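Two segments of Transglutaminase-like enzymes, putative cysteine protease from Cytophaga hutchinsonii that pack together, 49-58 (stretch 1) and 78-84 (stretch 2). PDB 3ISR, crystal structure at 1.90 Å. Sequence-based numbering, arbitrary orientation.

Stretch 1 (49-58) LIVTPPIEIE
Stretch 2 (78-84) TTFSMSY

Residues 49-52 and 78-84 run as neighbouring antiparallel strands, their N-to-C directions 168° apart and their axes 4.5 Å apart at closest approach. Register follows from the CA-CA distances: Leu49 CA to Tyr84 CA is 4.6 Å, Ile50 CA to Ser83 CA 5.0 Å, Val51 CA to Met82 CA 4.4 Å and Thr52 CA to Ser81 CA 4.9 Å. The wider pairs are the hydrogen-bonded ones. Ile50 N donates to Ser83 O at 2.8 Å (172° at hydrogen) and Ser83 N to Ile50 O at 2.7 Å (159°); Thr52 N donates to Ser81 O at 2.7 Å (171°) and Ser81 N to Thr52 O at 2.7 Å (164°). The same carbonyls also receive CA-H contacts, such as Leu49 CA to Ser83 O at 3.4 Å and Met82 CA to Ile50 O at 3.3 Å. Extended torsions support this ladder: phi/psi is -124/117 at Leu49, -121/125 at Ile50, -104/130 at Val51 and -117/116 at Thr52, against -124/148 at Ser81, -130/131 at Met82, -124/130 at Ser83 and -124/131 at Tyr84.

Leu49, Met82 and Phe80 have the largest covered areas, 64, 55 and 48 Å². Leu49 shares a sheet face with Val51, Met82 and Tyr84. Its chi1 of 180° (t) and chi2 of 76° (p) bring the end of the side chain nearer the partner strand, so that CD1 lies 3.8 Å from Met82 CG and 4.1 Å from Tyr84 CB. Tyr84 has chi1 176° (t) and chi2 74°.

Met82, a selenomethionine, is extended through chi1 -177° (t) and chi2 180° (t), then turns at chi3 66° (p). Its CG also lies 4.2 Å from CG2 of Val51 (chi1 -179°, t), while SE reaches Ile57 CD1 at 4.4 Å.

Phe80 (phi/psi -148/158) has chi1 73° (p) and chi2 95°. Its CA-to-CB bond points sideways and the ring leads away, yet CB remains 3.8 Å from Ile55 CD1 and 4.1 Å from Pro53 CD. Val51 CG1 is 4.3 Å from Phe80 CD1, and both Val51 and Ile55 approach the ring obliquely. A cis peptide precedes Pro53 (phi/psi -73/171), where the first strand gives way to loop; beyond it Ile55 (chi1 -67°, m; chi2 157°, t) points back toward the second strand.

The other face carries Ile50 (chi1 and chi2 -53°, m), Thr52 (-57°, m), Ser81 (-61°, m) and Ser83 (172°, t). Ile50 CB is 4.4 Å from Ser83 CB, and Thr52 CB is 4.3 Å from Ser81 CB.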

ATOM      1  N   LEU B  49      27.752  25.230  18.959  1.00 15.46           N
ATOM      2  CA  LEU B  49      27.165  25.062  17.629  1.00 16.01           C
ATOM      3  C   LEU B  49      27.781  26.041  16.621  1.00 16.27           C
ATOM      4  O   LEU B  49      27.665  27.258  16.783  1.00 16.57           O
ATOM      5  CB  LEU B  49      25.638  25.261  17.688  1.00 15.98           C
ATOM      6  CG  LEU B  49      24.861  25.118  16.383  1.00 16.55           C
ATOM      7  CD1 LEU B  49      24.730  23.639  16.009  1.00 18.47           C
ATOM      8  CD2 LEU B  49      23.491  25.759  16.532  1.00 18.97           C
ATOM      9  N   ILE B  50      28.450  25.508  15.595  1.00 16.25           N
ATOM     10  CA  ILE B  50      29.147  26.332  14.596  1.00 15.74           C
ATOM     11  C   ILE B  50      28.615  26.086  13.192  1.00 15.07           C
ATOM     12  O   ILE B  50      28.614  24.950  12.719  1.00 14.77           O
ATOM     13  CB  ILE B  50      30.685  26.050  14.578  1.00 15.99           C
ATOM     14  CG1 ILE B  50      31.306  26.189  15.980  1.00 17.27           C
ATOM     15  CG2 ILE B  50      31.401  26.935  13.542  1.00 16.44           C
ATOM     16  CD1 ILE B  50      31.009  27.516  16.695  1.00 19.03           C
ATOM     17  N   VAL B  51      28.186  27.155  12.527  1.00 14.64           N
ATOM     18  CA  VAL B  51      27.762  27.090  11.122  1.00 13.90           C
ATOM     19  C   VAL B  51      28.869  27.697  10.229  1.00 13.52           C
ATOM     20  O   VAL B  51      29.358  28.796  10.500  1.00 13.24           O
ATOM     21  CB  VAL B  51      26.397  27.803  10.905  1.00 14.18           C
ATOM     22  CG1 VAL B  51      25.959  27.711   9.446  1.00 14.04           C
ATOM     23  CG2 VAL B  51      25.297  27.190  11.812  1.00 15.14           C
ATOM     24  N   THR B  52      29.272  26.972   9.187  1.00 12.84           N
ATOM     25  CA  THR B  52      30.265  27.472   8.225  1.00 12.52           C
ATOM     26  C   THR B  52      29.649  27.597   6.837  1.00 12.77           C
ATOM     27  O   THR B  52      29.276  26.589   6.263  1.00 12.89           O
ATOM     28  CB  THR B  52      31.474  26.524   8.127  1.00 12.41           C
ATOM     29  OG1 THR B  52      32.058  26.366   9.422  1.00 10.74           O
ATOM     30  CG2 THR B  52      32.534  27.077   7.144  1.00 12.01           C
ATOM     31  N   PRO B  53      29.551  28.826   6.285  1.00 13.37           N
ATOM     32  CA  PRO B  53      29.873  30.141   6.850  1.00 14.33           C
ATOM     33  C   PRO B  53      28.812  30.522   7.876  1.00 14.78           C
ATOM     34  O   PRO B  53      27.808  29.818   7.975  1.00 15.19           O
ATOM     35  CB  PRO B  53      29.790  31.066   5.630  1.00 14.35           C
ATOM     36  CG  PRO B  53      28.754  30.434   4.769  1.00 13.90           C
ATOM     37  CD  PRO B  53      29.016  28.951   4.915  1.00 13.86           C
ATOM     38  N   PRO B  54      29.020  31.609   8.642  1.00 15.73           N
ATOM     39  CA  PRO B  54      27.992  31.891   9.657  1.00 16.38           C
ATOM     40  C   PRO B  54      26.638  32.177   9.010  1.00 16.52           C
ATOM     41  O   PRO B  54      26.518  33.085   8.195  1.00 17.34           O
ATOM     42  CB  PRO B  54      28.523  33.134  10.385  1.00 16.36           C
ATOM     43  CG  PRO B  54      29.952  33.306   9.937  1.00 16.75           C
ATOM     44  CD  PRO B  54      30.075  32.637   8.604  1.00 16.07           C
ATOM     45  N   ILE B  55      25.644  31.361   9.314  1.00 16.94           N
ATOM     46  CA  ILE B  55      24.271  31.653   8.892  1.00 17.08           C
ATOM     47  C   ILE B  55      23.436  31.835  10.150  1.00 17.14           C
ATOM     48  O   ILE B  55      23.592  31.075  11.109  1.00 16.99           O
ATOM     49  CB  ILE B  55      23.670  30.534   7.996  1.00 17.18           C
ATOM     50  CG1 ILE B  55      24.389  30.470   6.649  1.00 17.34           C
ATOM     51  CG2 ILE B  55      22.167  30.760   7.765  1.00 16.60           C
ATOM     52  CD1 ILE B  55      24.270  29.123   5.967  1.00 18.31           C
ATOM     53  N   GLU B  56      22.578  32.853  10.138  1.00 17.34           N
ATOM     54  CA  GLU B  56      21.648  33.149  11.225  1.00 18.23           C
ATOM     55  C   GLU B  56      20.860  31.884  11.575  1.00 18.18           C
ATOM     56  O   GLU B  56      20.343  31.203  10.689  1.00 18.24           O
ATOM     57  CB  GLU B  56      20.702  34.283  10.787  1.00 18.39           C
ATOM     58  CG  GLU B  56      19.591  34.669  11.780  1.00 20.91           C
ATOM     59  CD  GLU B  56      18.737  35.846  11.291  1.00 23.42           C
ATOM     60  OE1 GLU B  56      19.308  36.897  10.920  1.00 24.83           O
ATOM     61  OE2 GLU B  56      17.493  35.730  11.283  1.00 23.79           O
ATOM     62  N   ILE B  57      20.781  31.572  12.861  1.00 18.05           N
ATOM     63  CA  ILE B  57      20.156  30.325  13.305  1.00 18.49           C
ATOM     64  C   ILE B  57      19.306  30.561  14.559  1.00 18.39           C
ATOM     65  O   ILE B  57      19.685  31.348  15.418  1.00 18.61           O
ATOM     66  CB  ILE B  57      21.226  29.199  13.467  1.00 18.53           C
ATOM     67  CG1 ILE B  57      20.578  27.850  13.789  1.00 19.55           C
ATOM     68  CG2 ILE B  57      22.295  29.580  14.499  1.00 19.22           C
ATOM     69  CD1 ILE B  57      21.371  26.672  13.269  1.00 20.29           C
ATOM     70  N   GLU B  58      18.139  29.915  14.637  1.00 18.23           N
ATOM     71  CA  GLU B  58      17.232  30.071  15.779  1.00 18.26           C
ATOM     72  C   GLU B  58      16.849  28.710  16.354  1.00 18.15           C
ATOM     73  O   GLU B  58      16.514  27.787  15.605  1.00 16.91           O
ATOM     74  CB  GLU B  58      15.957  30.830  15.360  1.00 18.42           C
ATOM     75  CG  GLU B  58      15.005  31.167  16.532  1.00 20.80           C
ATOM     76  CD  GLU B  58      13.531  31.326  16.125  1.00 23.40           C
ATOM     77  OE1 GLU B  58      13.200  31.269  14.920  1.00 24.91           O
ATOM     78  OE2 GLU B  58      12.691  31.507  17.024  1.00 24.37           O
ATOM     79  N   THR B  78      24.668  27.209  -3.041  1.00 19.93           N
ATOM     80  CA  THR B  78      25.691  27.412  -2.016  1.00 19.59           C
ATOM     81  C   THR B  78      25.891  26.122  -1.234  1.00 19.11           C
ATOM     82  O   THR B  78      25.128  25.166  -1.374  1.00 19.18           O
ATOM     83  CB  THR B  78      25.308  28.520  -1.010  1.00 19.56           C
ATOM     84  OG1 THR B  78      24.045  28.206  -0.409  1.00 19.78           O
ATOM     85  CG2 THR B  78      25.256  29.913  -1.687  1.00 19.85           C
ATOM     86  N   THR B  79      26.930  26.088  -0.415  1.00 18.58           N
ATOM     87  CA  THR B  79      27.101  24.977   0.510  1.00 17.81           C
ATOM     88  C   THR B  79      27.277  25.546   1.903  1.00 17.24           C
ATOM     89  O   THR B  79      27.697  26.693   2.050  1.00 16.90           O
ATOM     90  CB  THR B  79      28.311  24.099   0.131  1.00 17.59           C
ATOM     91  OG1 THR B  79      29.514  24.856   0.297  1.00 17.78           O
ATOM     92  CG2 THR B  79      28.199  23.636  -1.323  1.00 16.93           C
ATOM     93  N   PHE B  80      26.937  24.763   2.922  1.00 16.75           N
ATOM     94  CA  PHE B  80      27.252  25.147   4.306  1.00 16.71           C
ATOM     95  C   PHE B  80      27.500  23.899   5.143  1.00 16.69           C
ATOM     96  O   PHE B  80      27.073  22.817   4.767  1.00 16.65           O
ATOM     97  CB  PHE B  80      26.141  26.006   4.930  1.00 16.80           C
ATOM     98  CG  PHE B  80      24.887  25.227   5.274  1.00 16.66           C
ATOM     99  CD1 PHE B  80      24.691  24.729   6.563  1.00 16.47           C
ATOM    100  CD2 PHE B  80      23.914  24.991   4.310  1.00 16.13           C
ATOM    101  CE1 PHE B  80      23.541  24.013   6.896  1.00 16.53           C
ATOM    102  CE2 PHE B  80      22.757  24.254   4.626  1.00 16.89           C
ATOM    103  CZ  PHE B  80      22.577  23.770   5.925  1.00 16.34           C
ATOM    104  N   SER B  81      28.210  24.066   6.254  1.00 16.72           N
ATOM    105  CA  SER B  81      28.438  22.993   7.226  1.00 16.75           C
ATOM    106  C   SER B  81      27.968  23.441   8.597  1.00 16.30           C
ATOM    107  O   SER B  81      28.026  24.628   8.929  1.00 15.61           O
ATOM    108  CB  SER B  81      29.921  22.633   7.316  1.00 16.79           C
ATOM    109  OG  SER B  81      30.388  22.180   6.065  1.00 19.88           O
HETATM  110  N   MSE B  82      27.491  22.487   9.386  1.00 16.29           N
HETATM  111  CA  MSE B  82      27.065  22.761  10.742  1.00 16.13           C
HETATM  112  C   MSE B  82      27.736  21.756  11.643  1.00 16.25           C
HETATM  113  O   MSE B  82      27.704  20.558  11.363  1.00 16.54           O
HETATM  114  CB  MSE B  82      25.547  22.619  10.861  1.00 16.57           C
HETATM  115  CG  MSE B  82      25.044  22.973  12.245  1.00 17.97           C
HETATM  116 SE   MSE B  82      23.112  22.789  12.350  1.00 25.98          SE
HETATM  117  CE  MSE B  82      23.011  20.832  12.117  1.00 21.95           C
ATOM    118  N   SER B  83      28.341  22.236  12.721  1.00 16.34           N
ATOM    119  CA  SER B  83      29.060  21.376  13.652  1.00 16.47           C
ATOM    120  C   SER B  83      28.503  21.561  15.058  1.00 16.03           C
ATOM    121  O   SER B  83      28.360  22.696  15.508  1.00 16.66           O
ATOM    122  CB  SER B  83      30.548  21.740  13.630  1.00 16.24           C
ATOM    123  OG  SER B  83      31.249  21.047  14.644  1.00 16.97           O
ATOM    124  N   TYR B  84      28.183  20.454  15.735  1.00 15.40           N
ATOM    125  CA  TYR B  84      27.664  20.474  17.108  1.00 14.75           C
ATOM    126  C   TYR B  84      28.545  19.618  18.000  1.00 15.43           C
ATOM    127  O   TYR B  84      28.844  18.463  17.662  1.00 15.41           O
ATOM    128  CB  TYR B  84      26.199  19.969  17.168  1.00 14.76           C
ATOM    129  CG  TYR B  84      25.640  19.882  18.578  1.00 13.83           C
ATOM    130  CD1 TYR B  84      25.287  21.030  19.281  1.00 14.72           C
ATOM    131  CD2 TYR B  84      25.483  18.648  19.217  1.00 13.62           C
ATOM    132  CE1 TYR B  84      24.780  20.961  20.589  1.00 13.63           C
ATOM    133  CE2 TYR B  84      24.986  18.571  20.518  1.00 13.10           C
ATOM    134  CZ  TYR B  84      24.634  19.730  21.191  1.00 13.56           C
ATOM    135  OH  TYR B  84      24.119  19.671  22.466  1.00 14.22           O
TER